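PDB 4HXF: putative uncharacterized protein PH0594 from Pyrococcus horikoshii, which probably cleaves peptides as a serine peptidase of the prolyl oligopeptidase family, an acylaminoacyl peptidase working in a self-compartmentalizing hexamer. Local coordinates for residues 472-475 with 476-480; 553-556 with 557-561; 421-424 with 425-429; 436-439 with 440-444; 401-404 with 405-408. All coordinates share one frame; numbering follows the deposited sequence.

All five contacts are local, side chains meeting along or at the ends of helices of the alpha/beta-hydrolase domain. Contacts 1 and 4 touch: Phe-438 CE1 packs on Ala-475 CB at 3.6 Å, so helices 467-478 and 436-451 lie against each other. On the other flank contact 1 meets contact 2, with Asn-473 OD1 3.4 Å from Phe-557 CE2. Contact 3 reaches contact 4 through Val-429 CG2 and Asp-437 OD2, 3.5 Å apart, while contact 5 stands alone, its nearest atoms about 13 Å from contact 1. The bound inhibitor lies about 8, 10 and 11 Å from the side chains of Gln-553, Asp-437 and Asn-473, respectively.

Contact 1. Residues 472-475 with 476-480; sequences TNWA and LTQSD
Gln-478 folds back against one face of the indole of Trp-474, one turn earlier in helix 467-478. Its CG sits over the ring, 3.6 Å from the centroid of the five-membered ring and 14° off the normal, a CH-pi contact. The bend at chi2 (-58°) then swings the amide over the six-membered ring, its plane 27° from the indole and NE2 3.7 Å from Trp-474 CZ3. NE2 also donates to Thr-477 OG1. That hydroxyl gives its own proton to Trp-474 O at 2.8 Å. The helix belongs to a beta-alpha-beta unit between strands 460-465 and 484-488; Trp-474 NE1 bonds Gly-434 O, and Phe-438 and Tyr-530 meet the indole edge-to-face. Replacing Trp-474 by an alanine would probably leave Gln-478 CG without its aromatic platform and open a gap beside both neighbouring rings. Near the helix end, Ala-475 O accepts from Ser-479 N and, from well above its carbonyl plane, Gln-478 N. Bonded as both donor and acceptor, the Thr-477 hydroxyl holds the amide roughly flat to the indole.

Contact 2. Residues 553-556 with 557-561; sequences QSLM and FYHVL
Leu-555 lays its CD1 over one face of the His-559 imidazole, 3.8 Å from the ring centroid and 17° off the normal. The methyl is displaced toward the rim, and its closest ring atom is NE2 at 3.6 Å. The same CD1 reaches Tyr-558 CD2 at 4.0 Å, so one branch of the leucine serves two rings. With its CG opposite the backbone N (chi1 -178°), Leu-555 extends forward along the helix. His-559 N donates to Leu-555 O at 2.8 Å, nearly straight (173°), and Tyr-558 N and Val-560 N make the corresponding bonds to Ser-554 O and Met-556 O. Helix 552-563 is the crossover of a beta-alpha-beta unit in the alpha/beta-hydrolase fold, linking strands 538-543 and 568-573. His-559 ND1 donates to Ala-499 O and NE2 accepts from Ala-139 N, both of the second subunit, consistent with a neutral ring protonated on ND1. Tyr-558 OH binds Asp-136 O of that subunit, while Ser-554 OG, on the sheet side, bonds His-542 ND1.

Contact 3. Residues 421-424 with 425-429; sequences YSED and FALRV. With MG (magnesium ion), chain C.
Asp-424 OD1 binds the magnesium ion, as do two waters, each of the three at 2.1 Å. Asp-424 lies in the first turn of the short helix 423-427, whose N-cap is Ser-422: Ser-422 OG accepts from Phe-425 N at 3.0 Å. The hydroxyl stands between the backbone N and the carbonyl carbon (chi1 66°), which turns it to the Phe-425 amide. An alanine in place of Ser-422 removes that acceptor and would probably leave the first turn less firmly held. Glu-423 supports the ion from the second shell, its OE1 accepting a 2.7 Å hydrogen bond from one metal-bound water while OE2 takes one from His-243 N. Two carboxylates so placed would be expected to offset the charge of the ion. Glu-423 CG also lies against Leu-427 CD1 at 3.8 Å. Just before the cap, Tyr-421 runs side by side with Phe-425, their rings at an oblique 44° with centroids 4.8 Å apart. Tyr-421 OH is anchored by Asp-364 and Asn-414, and Phe-425 rests on Leu-361 and Leu-363 of strand 361-368. Between the two aromatic residues, Tyr-421 CB lies 3.5 Å from Phe-425 CD2.

Contact 4. Residues 436-439 with 440-444; sequences EDFQ and DILNG
Gln-439 and Leu-442 meet on the first turns of helix 436-451, a helix of the alpha/beta-hydrolase domain, where the same leucine CD1 meets both Phe-438 and Gln-439. Leu-442 lies across one face of the Phe-438 ring: CD1 is 4.2 Å from the centroid and 26° off the normal, a CH-pi contact, and comes to 3.8 Å from CE2. Gln-439, bent at chi2 (-57°), curls its amide back so that NE2 and OE1 both lie 4.1 Å from Leu-442 CD1. In the backbone, Leu-442 N donates to Phe-438 O in an almost straight bond (171°). Farther out, Phe-438 packs on Met-471, joining this helix to helix 467-478. Asp-440 is tied by a salt bridge to Arg-416 and by a hydrogen bond to Ser-358 OG, which also receives one from Asn-443 ND2. One water bridges two side chains, donating to Gln-439 OE1 at 3.1 Å and accepting from Asn-443 ND2 at 3.2 Å.

Contact 5. Residues 401-404 with 405-408; sequences QLMA and SKGY
Met-403 curls against Tyr-408 as the chain leaves helix 398-405. Its CB lies 4.2 Å from Tyr-408 CD1, and bends at chi2 and chi3 (-57° and -75°) bring the rest of the chain alongside the ring. SD meets Lys-406 CD at 4.1 Å and stands obliquely off the tyrosine, 5.4 Å from the ring centroid, in a Met-aromatic contact. The tip, CE, comes closest, 3.5 Å from Tyr-408 CE1. The carbonyl oxygen of the same methionine sits in plane at the ring's edge, near CD1, and accepts from Tyr-408 N at 3.2 Å. With Gly-407 N donating to Ala-404 O at 3.1 Å, this bond makes a Schellman motif that ends the helix. Gly-407 is its C-prime residue; its positive phi (99°) would press a CB against the preceding carbonyl oxygen. Ser-405 OG turns back to donate to Leu-402 O at 2.6 Å, and Lys-406 runs alongside Leu-402. Tyr-408 O is buried with only a CA-H...O contact from Ala-404. Phe-596, Met-597 and Phe-600 of helix 586-605 pack on Met-403, and Glu-601 of that helix holds Tyr-408 OH.

Contact 1. Residues 472-475 with 476-480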
loop_
_atom_site.group_PDB
_atom_site.type_symbol
_atom_site.label_atom_id
_atom_site.label_comp_id
_atom_site.label_asym_id
_atom_site.label_seq_id
_atom_site.Cartn_x
_atom_site.Cartn_y
_atom_site.Cartn_z
ATOM N N THR A 472 -12.969 -27.892 -39.740
ATOM C CA THR A 472 -14.319 -27.738 -39.238
ATOM C C THR A 472 -15.061 -26.687 -40.070
ATOM O O THR A 472 -16.184 -26.891 -40.509
ATOM C CB THR A 472 -14.324 -27.309 -37.734
ATOM O OG1 THR A 472 -13.766 -28.392 -36.951
ATOM C CG2 THR A 472 -15.730 -27.045 -37.195
ATOM N N ASN A 473 -14.418 -25.529 -40.234
ATOM C CA ASN A 473 -14.981 -24.474 -41.128
ATOM C C ASN A 473 -15.333 -25.017 -42.502
ATOM O O ASN A 473 -16.411 -24.856 -43.113
ATOM C CB ASN A 473 -14.017 -23.287 -41.310
ATOM C CG ASN A 473 -13.689 -22.536 -40.050
ATOM O OD1 ASN A 473 -14.395 -22.614 -39.027
ATOM N ND2 ASN A 473 -12.580 -21.727 -40.125
ATOM N N TRP A 474 -14.345 -25.729 -43.070
ATOM C CA TRP A 474 -14.439 -26.268 -44.417
ATOM C C TRP A 474 -15.520 -27.269 -44.528
ATOM O O TRP A 474 -16.391 -27.219 -45.401
ATOM C CB TRP A 474 -13.103 -26.879 -44.756
ATOM C CG TRP A 474 -12.990 -27.339 -46.204
ATOM C CD1 TRP A 474 -12.814 -28.624 -46.589
ATOM C CD2 TRP A 474 -12.849 -26.524 -47.431
ATOM N NE1 TRP A 474 -12.702 -28.728 -47.937
ATOM C CE2 TRP A 474 -12.712 -27.465 -48.520
ATOM C CE3 TRP A 474 -12.923 -25.168 -47.732
ATOM C CZ2 TRP A 474 -12.494 -27.063 -49.792
ATOM C CZ3 TRP A 474 -12.782 -24.760 -49.036
ATOM C CH2 TRP A 474 -12.581 -25.656 -50.071
ATOM N N ALA A 475 -15.583 -28.183 -43.571
ATOM C CA ALA A 475 -16.572 -29.243 -43.543
ATOM C C ALA A 475 -18.009 -28.681 -43.542
ATOM O O ALA A 475 -18.915 -29.173 -44.264
ATOM C CB ALA A 475 -16.390 -30.085 -42.282
ATOM N N LEU A 476 -18.192 -27.589 -42.799
ATOM C CA LEU A 476 -19.565 -27.038 -42.717
ATOM C C LEU A 476 -19.921 -26.313 -43.997
ATOM O O LEU A 476 -21.097 -26.149 -44.342
ATOM C CB LEU A 476 -19.705 -26.072 -41.544
ATOM C CG LEU A 476 -20.178 -26.710 -40.242
ATOM C CD1 LEU A 476 -19.619 -28.036 -39.830
ATOM C CD2 LEU A 476 -20.318 -25.620 -39.125
ATOM N N THR A 477 -18.912 -25.919 -44.762
ATOM C CA THR A 477 -19.157 -25.302 -46.058
ATOM C C THR A 477 -19.239 -26.289 -47.214
ATOM O O THR A 477 -19.769 -25.992 -48.280
ATOM C CB THR A 477 -18.103 -24.259 -46.496
ATOM O OG1 THR A 477 -16.858 -24.884 -46.781
ATOM C CG2 THR A 477 -17.936 -23.070 -45.528
ATOM N N GLN A 478 -18.750 -27.555 -47.019
ATOM C CA GLN A 478 -18.650 -28.473 -48.140
ATOM C C GLN A 478 -19.511 -29.725 -47.971
ATOM O O GLN A 478 -19.625 -30.498 -48.921
ATOM C CB GLN A 478 -17.212 -28.928 -48.273
ATOM C CG GLN A 478 -16.195 -27.810 -48.557
ATOM C CD GLN A 478 -16.512 -27.049 -49.815
ATOM O OE1 GLN A 478 -16.899 -27.638 -50.848
ATOM N NE2 GLN A 478 -16.284 -25.699 -49.766
ATOM N N SER A 479 -20.107 -29.943 -46.817
ATOM C CA SER A 479 -20.858 -31.148 -46.584
ATOM C C SER A 479 -22.109 -30.777 -45.825
ATOM O O SER A 479 -22.127 -29.770 -45.090
ATOM C CB SER A 479 -20.038 -32.046 -45.704
ATOM O OG SER A 479 -20.642 -33.260 -45.246
ATOM N N ASP A 480 -23.121 -31.571 -46.005
ATOM C CA ASP A 480 -24.324 -31.425 -45.234
ATOM C C ASP A 480 -24.409 -32.504 -44.143
ATOM O O ASP A 480 -25.442 -32.653 -43.489
ATOM C CB ASP A 480 -25.578 -31.479 -46.160
ATOM C CG ASP A 480 -25.619 -30.356 -47.211
ATOM O OD1 ASP A 480 -25.217 -29.214 -46.918
ATOM O OD2 ASP A 480 -26.102 -30.645 -48.349
#

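Contact 2. Residues 553-556 with 557-561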
loop_
_atom_site.group_PDB
_atom_site.type_symbol
_atom_site.label_atom_id
_atom_site.label_comp_id
_atom_site.label_asym_id
_atom_site.label_seq_id
_atom_site.Cartn_x
_atom_site.Cartn_y
_atom_site.Cartn_z
ATOM N N GLN A 553 -9.006 -14.631 -38.650
ATOM C CA GLN A 553 -9.405 -15.941 -39.171
ATOM C C GLN A 553 -10.749 -16.406 -38.611
ATOM O O GLN A 553 -11.512 -17.050 -39.312
ATOM C CB GLN A 553 -8.372 -17.029 -38.882
ATOM C CG GLN A 553 -7.015 -16.854 -39.571
ATOM C CD GLN A 553 -7.166 -16.780 -41.097
ATOM O OE1 GLN A 553 -8.164 -17.322 -41.619
ATOM N NE2 GLN A 553 -6.230 -16.091 -41.815
ATOM N N SER A 554 -11.027 -16.104 -37.375
ATOM C CA SER A 554 -12.338 -16.394 -36.748
ATOM C C SER A 554 -13.294 -15.251 -36.942
ATOM O O SER A 554 -14.456 -15.505 -37.298
ATOM C CB SER A 554 -12.312 -16.801 -35.275
ATOM O OG SER A 554 -11.616 -18.058 -35.090
ATOM N N LEU A 555 -12.832 -14.014 -36.709
ATOM C CA LEU A 555 -13.808 -12.897 -36.676
ATOM C C LEU A 555 -14.357 -12.583 -38.073
ATOM O O LEU A 555 -15.565 -12.260 -38.261
ATOM C CB LEU A 555 -13.214 -11.691 -35.972
ATOM C CG LEU A 555 -14.148 -10.468 -35.820
ATOM C CD1 LEU A 555 -15.457 -10.932 -35.115
ATOM C CD2 LEU A 555 -13.472 -9.305 -35.006
ATOM N N MET A 556 -13.535 -12.713 -39.111
ATOM C CA MET A 556 -14.031 -12.481 -40.474
ATOM C C MET A 556 -15.103 -13.492 -40.807
ATOM O O MET A 556 -16.085 -13.132 -41.401
ATOM C CB MET A 556 -12.921 -12.429 -41.541
ATOM C CG MET A 556 -11.940 -11.338 -41.415
ATOM S SD MET A 556 -10.834 -11.237 -42.864
ATOM C CE MET A 556 -10.080 -12.838 -42.878
ATOM N N PHE A 557 -14.864 -14.766 -40.514
ATOM C CA PHE A 557 -15.782 -15.845 -40.760
ATOM C C PHE A 557 -17.102 -15.614 -39.977
ATOM O O PHE A 557 -18.199 -15.687 -40.566
ATOM C CB PHE A 557 -15.164 -17.184 -40.502
ATOM C CG PHE A 557 -15.873 -18.371 -41.136
ATOM C CD1 PHE A 557 -16.308 -18.433 -42.469
ATOM C CD2 PHE A 557 -15.919 -19.566 -40.430
ATOM C CE1 PHE A 557 -16.926 -19.556 -42.960
ATOM C CE2 PHE A 557 -16.478 -20.715 -40.980
ATOM C CZ PHE A 557 -16.896 -20.734 -42.257
ATOM N N TYR A 558 -16.982 -15.244 -38.732
ATOM C CA TYR A 558 -18.107 -14.858 -37.906
ATOM C C TYR A 558 -18.932 -13.711 -38.517
ATOM O O TYR A 558 -20.173 -13.864 -38.746
ATOM C CB TYR A 558 -17.639 -14.456 -36.510
ATOM C CG TYR A 558 -18.799 -13.974 -35.627
ATOM C CD1 TYR A 558 -19.710 -14.860 -35.081
ATOM C CD2 TYR A 558 -19.037 -12.642 -35.470
ATOM C CE1 TYR A 558 -20.805 -14.409 -34.351
ATOM C CE2 TYR A 558 -20.134 -12.160 -34.789
ATOM C CZ TYR A 558 -21.016 -13.073 -34.212
ATOM O OH TYR A 558 -22.140 -12.671 -33.525
ATOM N N HIS A 559 -18.275 -12.577 -38.856
ATOM C CA HIS A 559 -19.039 -11.471 -39.436
ATOM C C HIS A 559 -19.755 -11.791 -40.752
ATOM O O HIS A 559 -20.892 -11.380 -41.006
ATOM C CB HIS A 559 -18.147 -10.236 -39.674
ATOM C CG HIS A 559 -17.733 -9.503 -38.450
ATOM N ND1 HIS A 559 -16.656 -8.654 -38.412
ATOM C CD2 HIS A 559 -18.404 -9.327 -37.193
ATOM C CE1 HIS A 559 -16.651 -8.004 -37.158
ATOM N NE2 HIS A 559 -17.720 -8.417 -36.465
ATOM N N VAL A 560 -19.013 -12.520 -41.611
ATOM C CA VAL A 560 -19.537 -12.864 -42.931
ATOM C C VAL A 560 -20.678 -13.828 -42.771
ATOM O O VAL A 560 -21.724 -13.671 -43.443
ATOM C CB VAL A 560 -18.441 -13.354 -43.877
ATOM C CG1 VAL A 560 -19.067 -14.073 -45.055
ATOM C CG2 VAL A 560 -17.489 -12.197 -44.287
ATOM N N LEU A 561 -20.543 -14.830 -41.924
ATOM C CA LEU A 561 -21.691 -15.754 -41.643
ATOM C C LEU A 561 -22.918 -14.997 -41.064
ATOM O O LEU A 561 -24.048 -15.220 -41.515
ATOM C CB LEU A 561 -21.218 -16.939 -40.705
ATOM C CG LEU A 561 -20.300 -17.958 -41.329
ATOM C CD1 LEU A 561 -19.658 -18.717 -40.189
ATOM C CD2 LEU A 561 -21.076 -18.829 -42.320
#

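Contact 3. Residues 421-424 with 425-429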
loop_
_atom_site.group_PDB
_atom_site.type_symbol
_atom_site.label_atom_id
_atom_site.label_comp_id
_atom_site.label_asym_id
_atom_site.label_seq_id
_atom_site.Cartn_x
_atom_site.Cartn_y
_atom_site.Cartn_z
ATOM N N TYR A 421 3.801 -41.310 -40.448
ATOM C CA TYR A 421 3.781 -42.181 -41.574
ATOM C C TYR A 421 4.965 -41.800 -42.466
ATOM O O TYR A 421 5.925 -41.196 -42.025
ATOM C CB TYR A 421 2.414 -42.012 -42.268
ATOM C CG TYR A 421 1.301 -42.312 -41.284
ATOM C CD1 TYR A 421 0.758 -41.296 -40.515
ATOM C CD2 TYR A 421 0.796 -43.576 -41.110
ATOM C CE1 TYR A 421 -0.160 -41.566 -39.530
ATOM C CE2 TYR A 421 -0.188 -43.823 -40.125
ATOM C CZ TYR A 421 -0.694 -42.783 -39.397
ATOM O OH TYR A 421 -1.603 -43.094 -38.415
ATOM N N SER A 422 4.925 -42.213 -43.723
ATOM C CA SER A 422 5.971 -41.881 -44.647
ATOM C C SER A 422 6.029 -40.396 -44.853
ATOM O O SER A 422 5.051 -39.594 -44.652
ATOM C CB SER A 422 5.822 -42.525 -46.033
ATOM O OG SER A 422 4.675 -42.041 -46.738
ATOM N N GLU A 423 7.188 -39.923 -45.285
ATOM C CA GLU A 423 7.345 -38.549 -45.682
ATOM C C GLU A 423 6.356 -38.156 -46.807
ATOM O O GLU A 423 5.706 -37.138 -46.770
ATOM C CB GLU A 423 8.774 -38.234 -46.137
ATOM C CG GLU A 423 8.947 -36.781 -46.501
ATOM C CD GLU A 423 10.404 -36.429 -46.644
ATOM O OE1 GLU A 423 10.957 -36.623 -47.713
ATOM O OE2 GLU A 423 11.073 -36.152 -45.637
ATOM N N ASP A 424 6.276 -38.996 -47.825
ATOM C CA ASP A 424 5.387 -38.751 -48.966
ATOM C C ASP A 424 3.951 -38.572 -48.448
ATOM O O ASP A 424 3.182 -37.768 -48.980
ATOM C CB ASP A 424 5.434 -39.857 -50.043
ATOM C CG ASP A 424 6.743 -39.870 -50.821
ATOM O OD1 ASP A 424 7.484 -38.864 -50.660
ATOM O OD2 ASP A 424 6.980 -40.793 -51.644
ATOM N N PHE A 425 3.542 -39.370 -47.460
ATOM C CA PHE A 425 2.152 -39.250 -46.888
ATOM C C PHE A 425 1.923 -37.893 -46.305
ATOM O O PHE A 425 0.836 -37.262 -46.503
ATOM C CB PHE A 425 1.973 -40.340 -45.828
ATOM C CG PHE A 425 0.613 -40.350 -45.148
ATOM C CD1 PHE A 425 -0.385 -41.136 -45.649
ATOM C CD2 PHE A 425 0.407 -39.717 -43.965
ATOM C CE1 PHE A 425 -1.639 -41.212 -45.036
ATOM C CE2 PHE A 425 -0.791 -39.861 -43.336
ATOM C CZ PHE A 425 -1.790 -40.584 -43.847
ATOM N N ALA A 426 2.958 -37.374 -45.593
ATOM C CA ALA A 426 2.875 -35.982 -45.108
ATOM C C ALA A 426 2.807 -34.927 -46.177
ATOM O O ALA A 426 2.033 -33.978 -46.107
ATOM C CB ALA A 426 4.047 -35.694 -44.178
ATOM N N LEU A 427 3.570 -35.109 -47.227
ATOM C CA LEU A 427 3.674 -34.105 -48.287
ATOM C C LEU A 427 2.489 -34.083 -49.231
ATOM O O LEU A 427 2.292 -33.118 -49.969
ATOM C CB LEU A 427 4.961 -34.293 -49.061
ATOM C CG LEU A 427 6.239 -34.112 -48.195
ATOM C CD1 LEU A 427 7.491 -34.285 -49.041
ATOM C CD2 LEU A 427 6.306 -32.732 -47.445
ATOM N N ARG A 428 1.681 -35.117 -49.158
ATOM C CA ARG A 428 0.493 -35.159 -50.047
ATOM C C ARG A 428 -0.453 -33.957 -49.888
ATOM O O ARG A 428 -1.212 -33.715 -50.836
ATOM C CB ARG A 428 -0.369 -36.443 -49.765
ATOM C CG ARG A 428 0.226 -37.633 -50.428
ATOM C CD ARG A 428 -0.465 -38.879 -50.053
ATOM N NE ARG A 428 -0.018 -40.152 -50.677
ATOM C CZ ARG A 428 -0.565 -40.691 -51.763
ATOM N NH1 ARG A 428 -1.491 -40.082 -52.495
ATOM N NH2 ARG A 428 -0.166 -41.843 -52.150
ATOM N N VAL A 429 -0.502 -33.351 -48.708
ATOM C CA VAL A 429 -1.450 -32.288 -48.383
ATOM C C VAL A 429 -1.046 -30.979 -49.047
ATOM O O VAL A 429 -1.873 -30.089 -49.181
ATOM C CB VAL A 429 -1.700 -32.123 -46.843
ATOM C CG1 VAL A 429 -0.428 -31.518 -46.176
ATOM C CG2 VAL A 429 -2.964 -31.263 -46.595
HETATM MG MG MG C . 9.487 -38.472 -51.241
HETATM O O HOH W 1 9.680 -36.754 -50.087
HETATM O O HOH W 2 10.072 -39.690 -49.656
#

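Contact 4. Residues 436-439 with 440-444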
loop_
_atom_site.group_PDB
_atom_site.type_symbol
_atom_site.label_atom_id
_atom_site.label_comp_id
_atom_site.label_asym_id
_atom_site.label_seq_id
_atom_site.Cartn_x
_atom_site.Cartn_y
_atom_site.Cartn_z
ATOM N N GLU A 436 -8.135 -33.999 -50.816
ATOM C CA GLU A 436 -8.100 -35.437 -50.409
ATOM C C GLU A 436 -8.125 -35.615 -48.886
ATOM O O GLU A 436 -8.711 -36.577 -48.375
ATOM C CB GLU A 436 -6.895 -36.145 -51.005
ATOM C CG GLU A 436 -6.889 -36.354 -52.500
ATOM C CD GLU A 436 -6.539 -35.081 -53.269
ATOM O OE1 GLU A 436 -5.837 -34.133 -52.813
ATOM O OE2 GLU A 436 -6.987 -34.995 -54.414
ATOM N N ASP A 437 -7.483 -34.737 -48.102
ATOM C CA ASP A 437 -7.503 -34.900 -46.655
ATOM C C ASP A 437 -8.896 -34.858 -46.059
ATOM O O ASP A 437 -9.247 -35.626 -45.166
ATOM C CB ASP A 437 -6.490 -34.035 -45.897
ATOM C CG ASP A 437 -6.748 -32.488 -45.964
ATOM O OD1 ASP A 437 -7.539 -32.027 -46.800
ATOM O OD2 ASP A 437 -6.077 -31.771 -45.191
ATOM N N PHE A 438 -9.738 -33.946 -46.550
ATOM C CA PHE A 438 -11.106 -33.903 -46.151
ATOM C C PHE A 438 -11.875 -35.135 -46.554
ATOM O O PHE A 438 -12.633 -35.667 -45.784
ATOM C CB PHE A 438 -11.775 -32.665 -46.738
ATOM C CG PHE A 438 -13.266 -32.527 -46.373
ATOM C CD1 PHE A 438 -13.667 -32.573 -45.042
ATOM C CD2 PHE A 438 -14.200 -32.330 -47.340
ATOM C CE1 PHE A 438 -15.042 -32.448 -44.697
ATOM C CE2 PHE A 438 -15.533 -32.206 -47.033
ATOM C CZ PHE A 438 -15.946 -32.266 -45.727
ATOM N N GLN A 439 -11.578 -35.653 -47.730
ATOM C CA GLN A 439 -12.137 -36.931 -48.161
ATOM C C GLN A 439 -11.758 -38.029 -47.242
ATOM O O GLN A 439 -12.579 -38.948 -46.983
ATOM C CB GLN A 439 -11.745 -37.240 -49.635
ATOM C CG GLN A 439 -12.347 -36.196 -50.629
ATOM C CD GLN A 439 -13.892 -36.061 -50.573
ATOM O OE1 GLN A 439 -14.604 -37.063 -50.572
ATOM N NE2 GLN A 439 -14.401 -34.810 -50.496
ATOM N N ASP A 440 -10.504 -38.039 -46.765
ATOM C CA ASP A 440 -10.052 -39.088 -45.821
ATOM C C ASP A 440 -10.891 -39.058 -44.544
ATOM O O ASP A 440 -11.289 -40.103 -44.015
ATOM C CB ASP A 440 -8.580 -38.915 -45.430
ATOM C CG ASP A 440 -7.581 -39.143 -46.594
ATOM O OD1 ASP A 440 -7.912 -39.795 -47.578
ATOM O OD2 ASP A 440 -6.503 -38.546 -46.463
ATOM N N ILE A 441 -11.196 -37.868 -44.047
ATOM C CA ILE A 441 -12.011 -37.683 -42.833
ATOM C C ILE A 441 -13.447 -38.232 -43.089
ATOM O O ILE A 441 -13.913 -39.098 -42.353
ATOM C CB ILE A 441 -12.005 -36.224 -42.373
ATOM C CG1 ILE A 441 -10.589 -35.884 -41.861
ATOM C CG2 ILE A 441 -13.070 -36.049 -41.266
ATOM C CD1 ILE A 441 -10.426 -34.336 -41.744
ATOM N N LEU A 442 -14.033 -37.849 -44.233
ATOM C CA LEU A 442 -15.341 -38.409 -44.610
ATOM C C LEU A 442 -15.371 -39.922 -44.740
ATOM O O LEU A 442 -16.284 -40.610 -44.253
ATOM C CB LEU A 442 -15.886 -37.778 -45.865
ATOM C CG LEU A 442 -16.100 -36.267 -45.831
ATOM C CD1 LEU A 442 -16.603 -35.847 -47.175
ATOM C CD2 LEU A 442 -17.141 -35.875 -44.735
ATOM N N ASN A 443 -14.308 -40.470 -45.335
ATOM C CA ASN A 443 -14.244 -41.920 -45.512
ATOM C C ASN A 443 -14.045 -42.656 -44.167
ATOM O O ASN A 443 -14.575 -43.749 -43.985
ATOM C CB ASN A 443 -13.112 -42.268 -46.521
ATOM C CG ASN A 443 -13.550 -41.965 -47.969
ATOM O OD1 ASN A 443 -14.736 -42.108 -48.290
ATOM N ND2 ASN A 443 -12.633 -41.561 -48.840
ATOM N N GLY A 444 -13.306 -42.026 -43.249
ATOM C CA GLY A 444 -13.149 -42.565 -41.925
ATOM C C GLY A 444 -14.425 -42.606 -41.152
ATOM O O GLY A 444 -14.765 -43.581 -40.493
HETATM O O HOH W 3 -13.639 -39.890 -51.432
#

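Contact 5. Residues 401-404 with 405-408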
loop_
_atom_site.group_PDB
_atom_site.type_symbol
_atom_site.label_atom_id
_atom_site.label_comp_id
_atom_site.label_asym_id
_atom_site.label_seq_id
_atom_site.Cartn_x
_atom_site.Cartn_y
_atom_site.Cartn_z
ATOM N N GLN A 401 -12.093 -37.669 -23.573
ATOM C CA GLN A 401 -12.555 -38.369 -22.405
ATOM C C GLN A 401 -13.764 -37.765 -21.773
ATOM O O GLN A 401 -14.745 -38.464 -21.453
ATOM C CB GLN A 401 -11.490 -38.559 -21.336
ATOM C CG GLN A 401 -10.238 -39.272 -21.806
ATOM C CD GLN A 401 -10.526 -40.720 -22.108
ATOM O OE1 GLN A 401 -11.174 -41.386 -21.306
ATOM N NE2 GLN A 401 -10.068 -41.196 -23.261
ATOM N N LEU A 402 -13.756 -36.433 -21.683
ATOM C CA LEU A 402 -14.866 -35.692 -21.127
ATOM C C LEU A 402 -16.150 -35.900 -21.946
ATOM O O LEU A 402 -17.185 -36.268 -21.358
ATOM C CB LEU A 402 -14.554 -34.197 -21.195
ATOM C CG LEU A 402 -15.646 -33.211 -20.739
ATOM C CD1 LEU A 402 -16.202 -33.378 -19.331
ATOM C CD2 LEU A 402 -15.160 -31.758 -21.063
ATOM N N MET A 403 -16.075 -35.766 -23.269
ATOM C CA MET A 403 -17.282 -35.957 -24.072
ATOM C C MET A 403 -17.799 -37.375 -24.149
ATOM O O MET A 403 -18.991 -37.667 -24.184
ATOM C CB MET A 403 -17.204 -35.228 -25.395
ATOM C CG MET A 403 -16.879 -33.769 -25.323
ATOM S SD MET A 403 -17.996 -32.793 -24.326
ATOM C CE MET A 403 -19.467 -32.685 -25.390
ATOM N N ALA A 404 -16.834 -38.335 -24.116
ATOM C CA ALA A 404 -17.242 -39.711 -24.025
ATOM C C ALA A 404 -18.072 -39.981 -22.773
ATOM O O ALA A 404 -19.084 -40.698 -22.799
ATOM C CB ALA A 404 -16.015 -40.662 -24.033
ATOM N N SER A 405 -17.611 -39.387 -21.669
ATOM C CA SER A 405 -18.280 -39.524 -20.392
ATOM C C SER A 405 -19.715 -38.913 -20.419
ATOM O O SER A 405 -20.532 -39.313 -19.620
ATOM C CB SER A 405 -17.491 -38.943 -19.248
ATOM O OG SER A 405 -17.650 -37.550 -19.175
ATOM N N LYS A 406 -19.943 -37.954 -21.289
ATOM C CA LYS A 406 -21.238 -37.317 -21.455
ATOM C C LYS A 406 -22.113 -37.960 -22.546
ATOM O O LYS A 406 -23.147 -37.398 -22.910
ATOM C CB LYS A 406 -21.069 -35.825 -21.736
ATOM C CG LYS A 406 -20.354 -35.161 -20.591
ATOM C CD LYS A 406 -20.040 -33.803 -20.942
ATOM C CE LYS A 406 -21.320 -32.920 -20.938
ATOM N NZ LYS A 406 -21.979 -32.876 -19.575
ATOM N N GLY A 407 -21.735 -39.128 -23.047
ATOM C CA GLY A 407 -22.655 -39.938 -23.843
ATOM C C GLY A 407 -22.418 -39.755 -25.350
ATOM O O GLY A 407 -23.291 -40.117 -26.157
ATOM N N TYR A 408 -21.233 -39.274 -25.727
ATOM C CA TYR A 408 -20.899 -39.115 -27.158
ATOM C C TYR A 408 -19.892 -40.146 -27.672
ATOM O O TYR A 408 -18.935 -40.467 -26.982
ATOM C CB TYR A 408 -20.332 -37.727 -27.512
ATOM C CG TYR A 408 -21.152 -36.501 -27.177
ATOM C CD1 TYR A 408 -21.298 -36.029 -25.867
ATOM C CD2 TYR A 408 -21.854 -35.833 -28.179
ATOM C CE1 TYR A 408 -22.102 -34.954 -25.541
ATOM C CE2 TYR A 408 -22.664 -34.734 -27.837
ATOM C CZ TYR A 408 -22.747 -34.292 -26.582
ATOM O OH TYR A 408 -23.520 -33.202 -26.286
#